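TRNA (Guanine-N(1)-)-methyltransferase (Aquifex aeolicus, PDB 1OY5) transfers a methyl group from S-adenosyl-L-methionine to N1 of guanosine-37 in tRNA, giving N(1)-methylguanosine at that position. Local coordinates at the interface of chains A and B. Numbering follows the deposited sequence. Chains: chain A/B, tRNA (Guanine-N(1)-)-methyltransferase.

All three contacts belong to the two-fold interface of the TrmD homodimer. Contacts 1 and 3 are neighbours, the centres of their C-alpha atoms about 7 Å apart, and they share B:Tyr182 and B:Val193: chain A reaches the same stretch of chain B once with the loop at 56-58 and once with 121-123. Contact 2 lies well away, its centre about 36 Å from that of contact 1 and 31 Å from that of contact 3, where helices 15-21 and 143-155 of the two subunits meet beside the loop thought to bind S-adenosyl-L-methionine. Each contact has a twin, so the subunits join at widely separated places.

Contact 1: the interface of chains A and B. Residues chain A 56-58; chain B 182, 184, 193, 197-198, 207.
The ring of A:Tyr57 is sandwiched between two side chains of chain B in this part of the TrmD homodimer interface. Over one face lies the guanidinium of B:Arg184, its NH2 3.6 Å from the centroid of the A:Tyr57 ring in a cation-pi contact, the two planes 19° apart. Bends at chi2 (82°) and chi3 (-43°) fold the arginine chain back over the ring. Against the opposite face B:Leu198 presses its methyl CD2, 3.5 Å from the A:Tyr57 centroid, a CH-pi contact offset toward the rim. An aromatic residue suits this place because one flat group can receive a charge on one side and a methyl on the other. B:Val193 adds both methyls along the CD1-CE1 side of the ring, CG1 lying 3.8 Å from A:Tyr57 CD1. The phenol OH points toward the backbone carbonyl of B:Arg184, but their modelled separation is too short to interpret. At the base of the side chain, A:Tyr57 N donates to B:Tyr182 O over 3.1 Å.

Packing is looser around A:Gly58, whose amide makes a weak hydrogen bond to B:Leu197 O. Having no side chain, the glycine brings bare backbone to the leucines: B:Leu197 CD2 and B:Leu207 CD1 each stand 4.1 Å from A:Gly58 CA. The chain A loop lies against the 3-10 helix 195-198 and the start of helix 207-213 of chain B.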
loop_
_atom_site.group_PDB
_atom_site.type_symbol
_atom_site.label_atom_id
_atom_site.label_comp_id
_atom_site.label_asym_id
_atom_site.label_seq_id
_atom_site.Cartn_x
_atom_site.Cartn_y
_atom_site.Cartn_z
ATOM N N PRO A 56 20.213 -12.077 13.058
ATOM C CA PRO A 56 19.831 -11.531 14.355
ATOM C C PRO A 56 20.314 -12.371 15.519
ATOM O O PRO A 56 20.785 -13.477 15.305
ATOM C CB PRO A 56 18.306 -11.516 14.272
ATOM C CG PRO A 56 17.983 -12.609 13.368
ATOM C CD PRO A 56 19.047 -12.590 12.326
ATOM N N TYR A 57 20.223 -11.852 16.735
ATOM C CA TYR A 57 20.678 -12.592 17.907
ATOM C C TYR A 57 19.507 -13.325 18.515
ATOM O O TYR A 57 18.378 -13.173 18.070
ATOM C CB TYR A 57 21.275 -11.656 18.931
ATOM C CG TYR A 57 22.613 -11.102 18.523
ATOM C CD1 TYR A 57 22.743 -9.775 18.102
ATOM C CD2 TYR A 57 23.751 -11.893 18.561
ATOM C CE1 TYR A 57 23.972 -9.258 17.734
ATOM C CE2 TYR A 57 24.981 -11.386 18.194
ATOM C CZ TYR A 57 25.083 -10.065 17.771
ATOM O OH TYR A 57 26.299 -9.542 17.397
ATOM N N GLY A 58 19.772 -14.138 19.520
ATOM C CA GLY A 58 18.720 -14.905 20.143
ATOM C C GLY A 58 18.198 -15.964 19.198
ATOM O O GLY A 58 17.124 -16.526 19.428
ATOM N N TYR B 182 17.559 -7.671 16.948
ATOM C CA TYR B 182 18.887 -7.072 16.890
ATOM C C TYR B 182 19.790 -7.842 15.959
ATOM O O TYR B 182 19.554 -9.007 15.677
ATOM C CB TYR B 182 19.552 -7.080 18.247
ATOM C CG TYR B 182 18.957 -6.128 19.224
ATOM C CD1 TYR B 182 19.553 -4.901 19.472
ATOM C CD2 TYR B 182 17.814 -6.458 19.923
ATOM C CE1 TYR B 182 19.021 -4.020 20.374
ATOM C CE2 TYR B 182 17.270 -5.585 20.817
ATOM C CZ TYR B 182 17.873 -4.365 21.043
ATOM O OH TYR B 182 17.321 -3.507 21.978
ATOM N N ARG B 184 24.048 -8.253 14.131
ATOM C CA ARG B 184 25.478 -8.394 14.395
ATOM C C ARG B 184 26.200 -7.335 15.146
ATOM O O ARG B 184 26.773 -7.604 16.226
ATOM C CB ARG B 184 26.247 -8.647 13.137
ATOM C CG ARG B 184 27.430 -9.512 13.427
ATOM C CD ARG B 184 27.087 -10.993 13.498
ATOM N NE ARG B 184 25.865 -11.314 14.233
ATOM C CZ ARG B 184 25.581 -12.543 14.661
ATOM N NH1 ARG B 184 26.427 -13.529 14.414
ATOM N NH2 ARG B 184 24.459 -12.799 15.319
ATOM N N VAL B 193 23.686 -4.468 22.239
ATOM C CA VAL B 193 22.634 -5.459 22.165
ATOM C C VAL B 193 22.407 -6.021 23.554
ATOM O O VAL B 193 23.347 -6.157 24.331
ATOM C CB VAL B 193 23.004 -6.588 21.208
ATOM C CG1 VAL B 193 21.945 -7.673 21.223
ATOM C CG2 VAL B 193 23.169 -6.041 19.805
ATOM N N LEU B 197 20.171 -11.782 24.653
ATOM C CA LEU B 197 20.240 -12.348 23.316
ATOM C C LEU B 197 21.618 -12.908 22.887
ATOM O O LEU B 197 21.694 -13.602 21.881
ATOM C CB LEU B 197 19.754 -11.295 22.314
ATOM C CG LEU B 197 18.322 -10.777 22.528
ATOM C CD1 LEU B 197 17.963 -9.727 21.496
ATOM C CD2 LEU B 197 17.299 -11.900 22.473
ATOM N N LEU B 198 22.688 -12.666 23.647
ATOM C CA LEU B 198 24.050 -13.055 23.200
ATOM C C LEU B 198 24.673 -14.389 23.578
ATOM O O LEU B 198 25.525 -14.922 22.869
ATOM C CB LEU B 198 25.034 -11.991 23.642
ATOM C CG LEU B 198 24.661 -10.651 23.030
ATOM C CD1 LEU B 198 25.540 -9.575 23.591
ATOM C CD2 LEU B 198 24.749 -10.685 21.498
ATOM N N LEU B 207 16.179 -16.282 26.988
ATOM C CA LEU B 207 15.944 -15.621 25.709
ATOM C C LEU B 207 14.463 -15.591 25.452
ATOM O O LEU B 207 13.962 -14.716 24.763
ATOM C CB LEU B 207 16.623 -16.370 24.558
ATOM C CG LEU B 207 18.139 -16.412 24.661
ATOM C CD1 LEU B 207 18.734 -17.214 23.536
ATOM C CD2 LEU B 207 18.686 -15.001 24.669
#

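Contact 2: the interface of chains A and B. Residues chain A 21, 147-148, 151; chain B 17, 139-140, 144.
B:Ile144 packs against A:Tyr21 and A:Ala148 at the apolar centre of this helix-to-helix contact, part of the dimer interface of TrmD, a SPOUT-class methyltransferase with a knotted fold. The isoleucine and tyrosine side chains cross at about a right angle, with B:Ile144 CG1 3.4 Å from A:Tyr21 CE2 and CD1 lying near CZ. The small A:Ala148 suits the close approach of helices 143-155 of both subunits, its CB 3.9 Å from B:Ile144 CG2. B:Ile17 extends the apolar patch along the tyrosine, CD1 meeting A:Tyr21 CD2 at 4.0 Å, while B:Leu139, in the loop expected to bind S-adenosyl-L-methionine, reaches A:Asp151 CB with its CD2 at 3.7 Å.

Farther out, the carboxylate of A:Asp151 faces B:Ser140 with both oxygens. A:Asp151 OD1 accepts the backbone N of B:Ser140 at 2.8 Å and its OD2 accepts the hydroxyl B:Ser140 OG at 2.9 Å, each through its syn lone pair. A:Tyr21, whose CG stands opposite the backbone N (chi1 -172°), brings its OH to A:Asp151 OD2 at 2.6 Å, from above the carboxylate plane, helping to fix the acid's rotation. Replacing A:Asp151 with an alanine is likely to leave the amide and hydroxyl of B:Ser140 without their mates across the interface and the A:Tyr21 hydroxyl without its acceptor.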
loop_
_atom_site.group_PDB
_atom_site.type_symbol
_atom_site.label_atom_id
_atom_site.label_comp_id
_atom_site.label_asym_id
_atom_site.label_seq_id
_atom_site.Cartn_x
_atom_site.Cartn_y
_atom_site.Cartn_z
ATOM N N TYR A 21 7.937 4.936 -9.212
ATOM C CA TYR A 21 6.565 5.350 -8.876
ATOM C C TYR A 21 6.449 6.837 -9.043
ATOM O O TYR A 21 5.375 7.324 -9.281
ATOM C CB TYR A 21 6.174 4.944 -7.451
ATOM C CG TYR A 21 4.698 5.191 -7.124
ATOM C CD1 TYR A 21 4.284 6.402 -6.612
ATOM C CD2 TYR A 21 3.727 4.215 -7.350
ATOM C CE1 TYR A 21 3.003 6.649 -6.339
ATOM C CE2 TYR A 21 2.431 4.444 -7.083
ATOM C CZ TYR A 21 2.058 5.678 -6.571
ATOM O OH TYR A 21 0.730 5.982 -6.291
ATOM N N LEU A 147 5.397 4.420 -0.420
ATOM C CA LEU A 147 4.832 5.031 -1.606
ATOM C C LEU A 147 3.417 5.560 -1.281
ATOM O O LEU A 147 3.068 6.707 -1.610
ATOM C CB LEU A 147 4.852 4.065 -2.774
ATOM C CG LEU A 147 6.210 3.637 -3.373
ATOM C CD1 LEU A 147 5.981 2.583 -4.449
ATOM C CD2 LEU A 147 6.950 4.786 -3.974
ATOM N N ALA A 148 2.632 4.746 -0.578
ATOM C CA ALA A 148 1.323 5.174 -0.164
ATOM C C ALA A 148 1.444 6.509 0.572
ATOM O O ALA A 148 0.775 7.472 0.247
ATOM C CB ALA A 148 0.722 4.151 0.726
ATOM N N ASP A 151 2.266 9.259 -1.841
ATOM C CA ASP A 151 1.089 9.487 -2.670
ATOM C C ASP A 151 0.036 10.288 -1.926
ATOM O O ASP A 151 -0.447 11.282 -2.419
ATOM C CB ASP A 151 0.506 8.144 -3.117
ATOM C CG ASP A 151 -0.553 8.286 -4.184
ATOM O OD1 ASP A 151 -1.729 8.495 -3.843
ATOM O OD2 ASP A 151 -0.330 8.136 -5.401
ATOM N N ILE B 17 4.656 0.750 -13.600
ATOM C CA ILE B 17 4.783 0.755 -12.162
ATOM C C ILE B 17 4.679 -0.655 -11.632
ATOM O O ILE B 17 5.288 -1.013 -10.614
ATOM C CB ILE B 17 3.678 1.639 -11.533
ATOM C CG1 ILE B 17 4.099 3.096 -11.526
ATOM C CG2 ILE B 17 3.372 1.247 -10.128
ATOM C CD1 ILE B 17 2.931 4.069 -11.228
ATOM N N LEU B 139 -5.680 7.717 -1.603
ATOM C CA LEU B 139 -4.635 7.631 -2.585
ATOM C C LEU B 139 -5.210 8.193 -3.890
ATOM O O LEU B 139 -6.398 8.457 -3.973
ATOM C CB LEU B 139 -4.226 6.172 -2.758
ATOM C CG LEU B 139 -3.536 5.580 -1.548
ATOM C CD1 LEU B 139 -3.392 4.122 -1.676
ATOM C CD2 LEU B 139 -2.186 6.192 -1.429
ATOM N N SER B 140 -4.371 8.386 -4.888
ATOM C CA SER B 140 -4.814 8.851 -6.186
ATOM C C SER B 140 -5.148 7.730 -7.158
ATOM O O SER B 140 -5.510 7.982 -8.288
ATOM C CB SER B 140 -3.698 9.685 -6.813
ATOM O OG SER B 140 -2.563 8.866 -7.173
ATOM N N ILE B 144 -1.001 1.073 -5.913
ATOM C CA ILE B 144 -0.276 0.766 -4.652
ATOM C C ILE B 144 -0.919 -0.407 -3.913
ATOM O O ILE B 144 -0.220 -1.323 -3.439
ATOM C CB ILE B 144 -0.145 2.046 -3.774
ATOM C CG1 ILE B 144 0.909 2.964 -4.389
ATOM C CG2 ILE B 144 0.257 1.740 -2.357
ATOM C CD1 ILE B 144 0.942 4.365 -3.815
#

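Contact 3: the interface of chains A and B. Residues chain A 121-123; chain B 182-183, 185, 192-193.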
loop_
_atom_site.group_PDB
_atom_site.type_symbol
_atom_site.label_atom_id
_atom_site.label_comp_id
_atom_site.label_asym_id
_atom_site.label_seq_id
_atom_site.Cartn_x
_atom_site.Cartn_y
_atom_site.Cartn_z
ATOM N N ASP A 121 17.088 -3.348 13.273
ATOM C CA ASP A 121 17.699 -3.421 14.575
ATOM C C ASP A 121 17.015 -2.349 15.401
ATOM O O ASP A 121 16.847 -1.219 14.931
ATOM C CB ASP A 121 19.196 -3.187 14.462
ATOM C CG ASP A 121 19.888 -3.110 15.810
ATOM O OD1 ASP A 121 20.477 -4.107 16.248
ATOM O OD2 ASP A 121 19.939 -2.071 16.493
ATOM N N GLU A 122 16.576 -2.701 16.602
ATOM C CA GLU A 122 15.876 -1.744 17.457
ATOM C C GLU A 122 16.609 -0.427 17.681
ATOM O O GLU A 122 15.968 0.594 17.830
ATOM C CB GLU A 122 15.586 -2.360 18.832
ATOM C CG GLU A 122 14.234 -3.032 18.914
ATOM C CD GLU A 122 13.100 -2.042 18.891
ATOM O OE1 GLU A 122 12.992 -1.320 19.879
ATOM O OE2 GLU A 122 12.349 -1.984 17.868
ATOM N N ARG A 123 17.934 -0.447 17.721
ATOM C CA ARG A 123 18.689 0.759 18.031
ATOM C C ARG A 123 18.442 1.911 17.034
ATOM O O ARG A 123 18.840 3.062 17.245
ATOM C CB ARG A 123 20.173 0.422 18.125
ATOM C CG ARG A 123 20.516 -0.482 19.293
ATOM C CD ARG A 123 21.869 -1.171 19.164
ATOM N NE ARG A 123 21.880 -2.165 18.092
ATOM C CZ ARG A 123 22.954 -2.862 17.707
ATOM N NH1 ARG A 123 24.128 -2.692 18.300
ATOM N NH2 ARG A 123 22.852 -3.750 16.733
ATOM N N TYR B 182 17.559 -7.671 16.948
ATOM C CA TYR B 182 18.887 -7.072 16.890
ATOM C C TYR B 182 19.790 -7.842 15.959
ATOM O O TYR B 182 19.554 -9.007 15.677
ATOM C CB TYR B 182 19.552 -7.080 18.247
ATOM C CG TYR B 182 18.957 -6.128 19.224
ATOM C CD1 TYR B 182 19.553 -4.901 19.472
ATOM C CD2 TYR B 182 17.814 -6.458 19.923
ATOM C CE1 TYR B 182 19.021 -4.020 20.374
ATOM C CE2 TYR B 182 17.270 -5.585 20.817
ATOM C CZ TYR B 182 17.873 -4.365 21.043
ATOM O OH TYR B 182 17.321 -3.507 21.978
ATOM N N THR B 183 20.840 -7.180 15.496
ATOM C CA THR B 183 21.770 -7.835 14.608
ATOM C C THR B 183 23.215 -7.530 14.869
ATOM O O THR B 183 23.549 -6.668 15.653
ATOM C CB THR B 183 21.428 -7.595 13.158
ATOM O OG1 THR B 183 22.109 -8.577 12.374
ATOM C CG2 THR B 183 21.904 -6.230 12.644
ATOM N N PRO B 185 26.215 -6.129 14.630
ATOM C CA PRO B 185 26.989 -5.128 15.329
ATOM C C PRO B 185 26.600 -5.324 16.801
ATOM O O PRO B 185 25.473 -5.052 17.210
ATOM C CB PRO B 185 26.500 -3.842 14.703
ATOM C CG PRO B 185 26.116 -4.306 13.326
ATOM C CD PRO B 185 25.475 -5.598 13.483
ATOM N N LYS B 192 24.313 -1.023 22.846
ATOM C CA LYS B 192 24.708 -2.418 22.934
ATOM C C LYS B 192 23.538 -3.369 22.971
ATOM O O LYS B 192 22.543 -3.132 23.653
ATOM C CB LYS B 192 25.554 -2.634 24.168
ATOM C CG LYS B 192 26.830 -1.845 24.138
ATOM C CD LYS B 192 27.856 -2.415 25.101
ATOM C CE LYS B 192 27.417 -2.314 26.534
ATOM N NZ LYS B 192 28.440 -2.992 27.351
ATOM N N VAL B 193 23.686 -4.468 22.239
ATOM C CA VAL B 193 22.634 -5.459 22.165
ATOM C C VAL B 193 22.407 -6.021 23.554
ATOM O O VAL B 193 23.347 -6.157 24.331
ATOM C CB VAL B 193 23.004 -6.588 21.208
ATOM C CG1 VAL B 193 21.945 -7.673 21.223
ATOM C CG2 VAL B 193 23.169 -6.041 19.805
#
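The segment that opens 3-10 helix 122-127 of chain A meets the loop 182-185 of chain B in this part of the dimer interface. A:Arg123 reaches across it end-on: NH1 and NH2 both donate to the carbonyl oxygen O of B:Pro185, at 2.9 Å from NH1 and 3.0 Å from NH2. The NH2 bond lies in the carbonyl plane, whereas NH1 comes from above it, 44° out. A long arginine suits the place because one flat group can hold that acceptor and still turn its other edge to its own chain; a bend at chi3 (-69°) turns the guanidinium toward both A:Asp121 and B:Pro185. NE and NH2 grip A:Asp121 side-on, NE to OD2 and NH2 to OD1, pairing charges and orienting the guanidinium; the backbone N of A:Arg123 also donates to A:Asp121 OD2, at 2.9 Å. Across the interface A:Asp121 OD1 accepts the amide N of B:Thr183 at 3.2 Å through its anti lone pair, so the acid can position the arginine while binding the partner backbone.

B:Val193 CG2 lies over one face of the guanidinium, 3.8 Å from A:Arg123 CZ, leaving the edges for polar bonds. The ring of B:Tyr182 packs beside this network, its plane 89° from the A:Asp121 carboxylate. Its CZ is 3.8 Å from A:Glu122 CB. The chain B partners come from the loop at 182-185 and from B:Val193, just after strand 191-192, while the acid directly precedes the chain A 3-10 helix.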